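Long-range contact in dihydrofolate reductase, putative (Aspergillus flavus, PDB 6DRS), which probably catalyses the NADPH-dependent reduction of dihydrofolate to tetrahydrofolate, and here holds NADP and an antifolate inhibitor: residues L205-V214 and I239-V247. Residues are numbered along the deposited sequence; the frame is centred on the assembly and turned at random.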
ATOM      1  N   LEU A 205       8.701 -16.590  -0.259  1.00 29.58           N
ATOM      2  CA  LEU A 205       8.785 -15.798   0.974  1.00 27.65           C
ATOM      3  C   LEU A 205       8.706 -16.713   2.200  1.00 29.19           C
ATOM      4  O   LEU A 205       9.473 -16.561   3.136  1.00 29.07           O
ATOM      5  CB  LEU A 205       7.629 -14.796   1.033  1.00 27.01           C
ATOM      6  CG  LEU A 205       7.518 -13.833  -0.143  1.00 26.21           C
ATOM      7  CD1 LEU A 205       6.265 -12.983  -0.006  1.00 24.19           C
ATOM      8  CD2 LEU A 205       8.770 -12.969  -0.259  1.00 23.92           C
ATOM      9  N   LEU A 206       7.754 -17.634   2.212  1.00 31.57           N
ATOM     10  CA  LEU A 206       7.554 -18.445   3.411  1.00 35.36           C
ATOM     11  C   LEU A 206       8.750 -19.402   3.599  1.00 35.34           C
ATOM     12  O   LEU A 206       9.060 -19.763   4.731  1.00 37.42           O
ATOM     13  CB  LEU A 206       6.195 -19.165   3.361  1.00 35.38           C
ATOM     14  CG  LEU A 206       4.962 -18.293   3.094  1.00 36.33           C
ATOM     15  CD1 LEU A 206       3.788 -19.116   2.565  1.00 35.98           C
ATOM     16  CD2 LEU A 206       4.540 -17.475   4.318  1.00 34.96           C
ATOM     17  N   MET A 207       9.457 -19.758   2.523  1.00 34.25           N
ATOM     18  CA  MET A 207      10.599 -20.673   2.615  1.00 35.25           C
ATOM     19  C   MET A 207      11.912 -19.893   2.484  1.00 35.99           C
ATOM     20  O   MET A 207      12.998 -20.484   2.426  1.00 36.57           O
ATOM     21  CB  MET A 207      10.563 -21.738   1.508  1.00 39.15           C
ATOM     22  CG  MET A 207       9.329 -22.620   1.509  1.00 44.43           C
ATOM     23  SD  MET A 207       9.126 -23.563   3.041  1.00 60.49           S
ATOM     24  CE  MET A 207       7.917 -22.601   3.952  1.00 53.29           C
ATOM     25  N   GLU A 208      11.820 -18.575   2.380  1.00 33.91           N
ATOM     26  CA  GLU A 208      13.004 -17.715   2.252  1.00 32.21           C
ATOM     27  C   GLU A 208      13.928 -18.162   1.108  1.00 33.92           C
ATOM     28  O   GLU A 208      15.111 -18.361   1.321  1.00 33.48           O
ATOM     29  CB  GLU A 208      13.740 -17.625   3.589  1.00 30.17           C
ATOM     30  CG  GLU A 208      13.143 -16.554   4.466  1.00 28.39           C
ATOM     31  CD  GLU A 208      13.676 -16.488   5.880  1.00 29.80           C
ATOM     32  OE1 GLU A 208      13.201 -17.283   6.701  1.00 27.95           O
ATOM     33  OE2 GLU A 208      14.536 -15.605   6.162  1.00 28.91           O
ATOM     34  N   LYS A 209      13.408 -18.278  -0.105  1.00 33.20           N
ATOM     35  CA  LYS A 209      14.230 -18.657  -1.232  1.00 32.76           C
ATOM     36  C   LYS A 209      14.421 -17.429  -2.116  1.00 31.05           C
ATOM     37  O   LYS A 209      13.539 -17.060  -2.898  1.00 29.92           O
ATOM     38  CB  LYS A 209      13.591 -19.818  -1.997  1.00 41.16           C
ATOM     39  CG  LYS A 209      13.866 -21.210  -1.435  1.00 52.61           C
ATOM     40  CD  LYS A 209      14.795 -22.068  -2.304  1.00 58.98           C
ATOM     41  CE  LYS A 209      14.098 -23.249  -2.959  1.00 64.17           C
ATOM     42  NZ  LYS A 209      14.688 -23.567  -4.292  1.00 68.21           N
ATOM     43  N   GLY A 210      15.576 -16.795  -1.977  1.00 28.84           N
ATOM     44  CA  GLY A 210      15.834 -15.535  -2.676  1.00 26.75           C
ATOM     45  C   GLY A 210      15.302 -14.353  -1.884  1.00 26.73           C
ATOM     46  O   GLY A 210      15.394 -13.209  -2.320  1.00 26.83           O
ATOM     47  N   TRP A 211      14.727 -14.637  -0.723  1.00 25.11           N
ATOM     48  CA  TRP A 211      14.145 -13.603   0.104  1.00 25.91           C
ATOM     49  C   TRP A 211      14.583 -13.857   1.536  1.00 25.18           C
ATOM     50  O   TRP A 211      14.716 -14.991   1.924  1.00 24.76           O
ATOM     51  CB  TRP A 211      12.614 -13.619   0.022  1.00 25.06           C
ATOM     52  CG  TRP A 211      12.113 -13.226  -1.330  1.00 25.50           C
ATOM     53  CD1 TRP A 211      11.922 -14.046  -2.405  1.00 23.90           C
ATOM     54  CD2 TRP A 211      11.774 -11.895  -1.765  1.00 24.58           C
ATOM     55  NE1 TRP A 211      11.482 -13.319  -3.475  1.00 23.88           N
ATOM     56  CE2 TRP A 211      11.375 -12.001  -3.115  1.00 24.05           C
ATOM     57  CE3 TRP A 211      11.749 -10.642  -1.140  1.00 24.41           C
ATOM     58  CZ2 TRP A 211      10.967 -10.895  -3.854  1.00 23.44           C
ATOM     59  CZ3 TRP A 211      11.344  -9.546  -1.867  1.00 24.50           C
ATOM     60  CH2 TRP A 211      10.959  -9.679  -3.204  1.00 25.74           C
ATOM     61  N   ARG A 212      14.797 -12.800   2.300  1.00 27.55           N
ATOM     62  CA  ARG A 212      15.094 -12.985   3.686  1.00 25.20           C
ATOM     63  C   ARG A 212      13.972 -12.338   4.481  1.00 23.88           C
ATOM     64  O   ARG A 212      13.558 -11.255   4.153  1.00 24.92           O
ATOM     65  CB  ARG A 212      16.437 -12.324   3.992  1.00 27.14           C
ATOM     66  CG  ARG A 212      16.880 -12.459   5.437  1.00 28.98           C
ATOM     67  CD  ARG A 212      18.279 -11.876   5.602  1.00 31.52           C
ATOM     68  NE  ARG A 212      18.209 -10.477   5.999  1.00 32.40           N
ATOM     69  CZ  ARG A 212      17.918 -10.059   7.236  1.00 32.00           C
ATOM     70  NH1 ARG A 212      17.909 -10.914   8.247  1.00 27.21           N
ATOM     71  NH2 ARG A 212      17.613  -8.789   7.440  1.00 30.44           N
ATOM     72  N   LYS A 213      13.513 -12.993   5.527  1.00 22.85           N
ATOM     73  CA  LYS A 213      12.641 -12.336   6.423  1.00 22.32           C
ATOM     74  C   LYS A 213      13.487 -11.522   7.408  1.00 24.54           C
ATOM     75  O   LYS A 213      14.448 -12.071   7.983  1.00 26.35           O
ATOM     76  CB  LYS A 213      11.778 -13.369   7.138  1.00 24.09           C
ATOM     77  CG  LYS A 213      10.773 -12.761   8.098  1.00 25.77           C
ATOM     78  CD  LYS A 213       9.925 -13.764   8.817  1.00 26.92           C
ATOM     79  CE  LYS A 213       8.999 -13.050   9.768  1.00 31.09           C
ATOM     80  NZ  LYS A 213       8.998 -13.707  11.096  1.00 33.81           N
ATOM     81  N   VAL A 214      13.135 -10.245   7.636  1.00 20.78           N
ATOM     82  CA  VAL A 214      14.025  -9.355   8.363  1.00 17.88           C
ATOM     83  C   VAL A 214      13.563  -9.222   9.820  1.00 18.44           C
ATOM     84  O   VAL A 214      12.438  -9.564  10.151  1.00 18.15           O
ATOM     85  CB  VAL A 214      14.199  -7.994   7.655  1.00 16.89           C
ATOM     86  CG1 VAL A 214      14.568  -8.139   6.193  1.00 15.92           C
ATOM     87  CG2 VAL A 214      13.009  -7.070   7.831  1.00 16.06           C
ATOM     88  N   ILE A 239      -3.600 -10.405  13.384  1.00 17.45           N
ATOM     89  CA  ILE A 239      -2.695  -9.811  12.363  1.00 17.13           C
ATOM     90  C   ILE A 239      -1.287  -9.631  12.957  1.00 17.40           C
ATOM     91  O   ILE A 239      -1.129  -9.450  14.174  1.00 19.17           O
ATOM     92  CB  ILE A 239      -3.265  -8.471  11.826  1.00 16.21           C
ATOM     93  CG1 ILE A 239      -3.289  -7.381  12.911  1.00 15.37           C
ATOM     94  CG2 ILE A 239      -4.626  -8.683  11.159  1.00 15.22           C
ATOM     95  CD1 ILE A 239      -3.432  -5.958  12.395  1.00 13.95           C
ATOM     96  N   GLN A 240      -0.282  -9.669  12.090  1.00 16.78           N
ATOM     97  CA  GLN A 240       1.095  -9.344  12.425  1.00 16.52           C
ATOM     98  C   GLN A 240       1.746  -8.726  11.177  1.00 17.56           C
ATOM     99  O   GLN A 240       1.324  -9.018  10.029  1.00 15.97           O
ATOM    100  CB  GLN A 240       1.879 -10.564  12.922  1.00 17.22           C
ATOM    101  CG  GLN A 240       2.075 -11.615  11.848  1.00 18.44           C
ATOM    102  CD  GLN A 240       3.134 -12.666  12.082  1.00 18.87           C
ATOM    103  OE1 GLN A 240       3.517 -13.372  11.158  1.00 19.73           O
ATOM    104  NE2 GLN A 240       3.607 -12.802  13.307  1.00 18.81           N
ATOM    105  N   MET A 241       2.787  -7.906  11.403  1.00 16.65           N
ATOM    106  CA  MET A 241       3.485  -7.195  10.326  1.00 16.19           C
ATOM    107  C   MET A 241       4.913  -7.731  10.227  1.00 16.67           C
ATOM    108  O   MET A 241       5.600  -7.875  11.231  1.00 17.11           O
ATOM    109  CB  MET A 241       3.479  -5.683  10.587  1.00 16.13           C
ATOM    110  CG  MET A 241       2.122  -5.016  10.270  1.00 15.72           C
ATOM    111  SD  MET A 241       0.800  -5.299  11.473  1.00 17.89           S
ATOM    112  CE  MET A 241      -0.378  -4.018  11.045  1.00 16.42           C
ATOM    113  N   VAL A 242       5.344  -8.080   9.024  1.00 15.70           N
ATOM    114  CA  VAL A 242       6.657  -8.642   8.856  1.00 15.88           C
ATOM    115  C   VAL A 242       7.267  -7.979   7.618  1.00 16.92           C
ATOM    116  O   VAL A 242       6.559  -7.278   6.896  1.00 18.37           O
ATOM    117  CB  VAL A 242       6.611 -10.187   8.760  1.00 15.22           C
ATOM    118  CG1 VAL A 242       5.918 -10.820   9.970  1.00 15.01           C
ATOM    119  CG2 VAL A 242       5.932 -10.650   7.478  1.00 16.27           C
ATOM    120  N   GLY A 243       8.555  -8.169   7.365  1.00 15.98           N
ATOM    121  CA  GLY A 243       9.109  -7.662   6.135  1.00 17.07           C
ATOM    122  C   GLY A 243      10.054  -8.648   5.481  1.00 18.80           C
ATOM    123  O   GLY A 243      10.700  -9.458   6.145  1.00 21.29           O
ATOM    124  N   TYR A 244      10.159  -8.553   4.170  1.00 20.44           N
ATOM    125  CA  TYR A 244      10.992  -9.437   3.401  1.00 21.49           C
ATOM    126  C   TYR A 244      11.845  -8.586   2.466  1.00 23.26           C
ATOM    127  O   TYR A 244      11.326  -7.643   1.850  1.00 25.13           O
ATOM    128  CB  TYR A 244      10.128 -10.354   2.537  1.00 23.86           C
ATOM    129  CG  TYR A 244       9.360 -11.392   3.308  1.00 25.59           C
ATOM    130  CD1 TYR A 244       9.959 -12.580   3.696  1.00 26.70           C
ATOM    131  CD2 TYR A 244       8.026 -11.200   3.635  1.00 26.63           C
ATOM    132  CE1 TYR A 244       9.270 -13.531   4.433  1.00 26.26           C
ATOM    133  CE2 TYR A 244       7.319 -12.147   4.354  1.00 26.73           C
ATOM    134  CZ  TYR A 244       7.945 -13.314   4.753  1.00 26.00           C
ATOM    135  OH  TYR A 244       7.252 -14.253   5.450  1.00 28.20           O
ATOM    136  N   GLU A 245      13.138  -8.881   2.386  1.00 23.10           N
ATOM    137  CA  GLU A 245      13.967  -8.184   1.435  1.00 25.28           C
ATOM    138  C   GLU A 245      14.472  -9.213   0.437  1.00 25.63           C
ATOM    139  O   GLU A 245      14.707 -10.349   0.826  1.00 25.79           O
ATOM    140  CB  GLU A 245      15.088  -7.404   2.131  1.00 27.36           C
ATOM    141  CG  GLU A 245      16.273  -8.250   2.564  1.00 31.81           C
ATOM    142  CD  GLU A 245      17.177  -7.581   3.589  1.00 34.69           C
ATOM    143  OE1 GLU A 245      17.088  -6.336   3.711  1.00 34.89           O
ATOM    144  OE2 GLU A 245      17.951  -8.303   4.282  1.00 32.14           O
ATOM    145  N   ARG A 246      14.567  -8.815  -0.825  1.00 27.85           N
ATOM    146  CA  ARG A 246      15.120  -9.684  -1.837  1.00 33.22           C
ATOM    147  C   ARG A 246      16.609  -9.917  -1.551  1.00 37.21           C
ATOM    148  O   ARG A 246      17.309  -8.996  -1.168  1.00 44.26           O
ATOM    149  CB  ARG A 246      14.935  -9.092  -3.235  1.00 33.33           C
ATOM    150  CG  ARG A 246      15.284 -10.062  -4.354  1.00 32.02           C
ATOM    151  CD  ARG A 246      15.288  -9.367  -5.700  1.00 33.44           C
ATOM    152  NE  ARG A 246      13.964  -9.471  -6.281  1.00 33.90           N
ATOM    153  CZ  ARG A 246      13.401  -8.556  -7.069  1.00 35.07           C
ATOM    154  NH1 ARG A 246      13.973  -7.373  -7.242  1.00 33.62           N
ATOM    155  NH2 ARG A 246      12.257  -8.833  -7.672  1.00 33.66           N
ATOM    156  N   VAL A 247      17.065 -11.151  -1.747  1.00 39.85           N
ATOM    157  CA  VAL A 247      18.456 -11.543  -1.590  1.00 39.85           C
ATOM    158  C   VAL A 247      18.978 -11.957  -2.964  1.00 41.53           C
ATOM    159  O   VAL A 247      19.482 -11.115  -3.698  1.00 46.46           O
ATOM    160  CB  VAL A 247      18.587 -12.701  -0.587  1.00 41.31           C
ATOM    161  CG1 VAL A 247      19.829 -13.539  -0.856  1.00 44.50           C
ATOM    162  CG2 VAL A 247      18.550 -12.211   0.854  1.00 41.61           C
TER
HETATM  163  O   HOH W   1       9.818  -9.428   9.859  1.00 11.69           O
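Glu245 OE2 accepts from two nitrogens of Arg212 in a salt bridge: NE at 2.8 Å and, longer and more bent, NH2 at 3.2 Å. OE2 lies almost in the guanidinium plane, but both nitrogens reach it from the same face of the carboxylate, whose plane is turned 54° from the guanidinium. The bend of Arg212 at chi3 (93°) turns NE to its cross-strand neighbour, while NH2 makes its stronger salt bridge to Glu218 of helix 216-223. Val214 CG1 packs against Glu245 CD, 3.7 Å away.

Beneath, Arg212 and Glu245 form the antiparallel hydrogen-bonded pair, Arg212 N to Glu245 O 2.9 Å and Glu245 N to Arg212 O 3.0 Å, and Trp211-Arg246 and Lys213-Tyr244 flank it as non-hydrogen-bonded pairs. The ladder continues from Val247 N to Gly210 O and from Val214 N to Gly243 O; in that last pair a water replaces the return bond, accepting from Gly243 N and donating to Val214 O.

On the opposite face of the sheet, the Tyr244 ring lies under Leu205, whose CB sits 4.0 Å from the ring centroid and 12° off its normal, a CH-pi contact. The Trp211 indole is held between Leu205 CD2 on one face and the Arg246 backbone on the other, with Arg246 CB 4.0 Å from the centroid of its six-membered ring. Helix 203-206 ends in a Schellman motif at Glu208, whose OE2 accepts from Lys213 N. The whole is an antiparallel edge-strand pairing: strand 211-213 adds to strand 237-246 on the side away from strand 174-183, at the edge of the dihydrofolate reductase sheet.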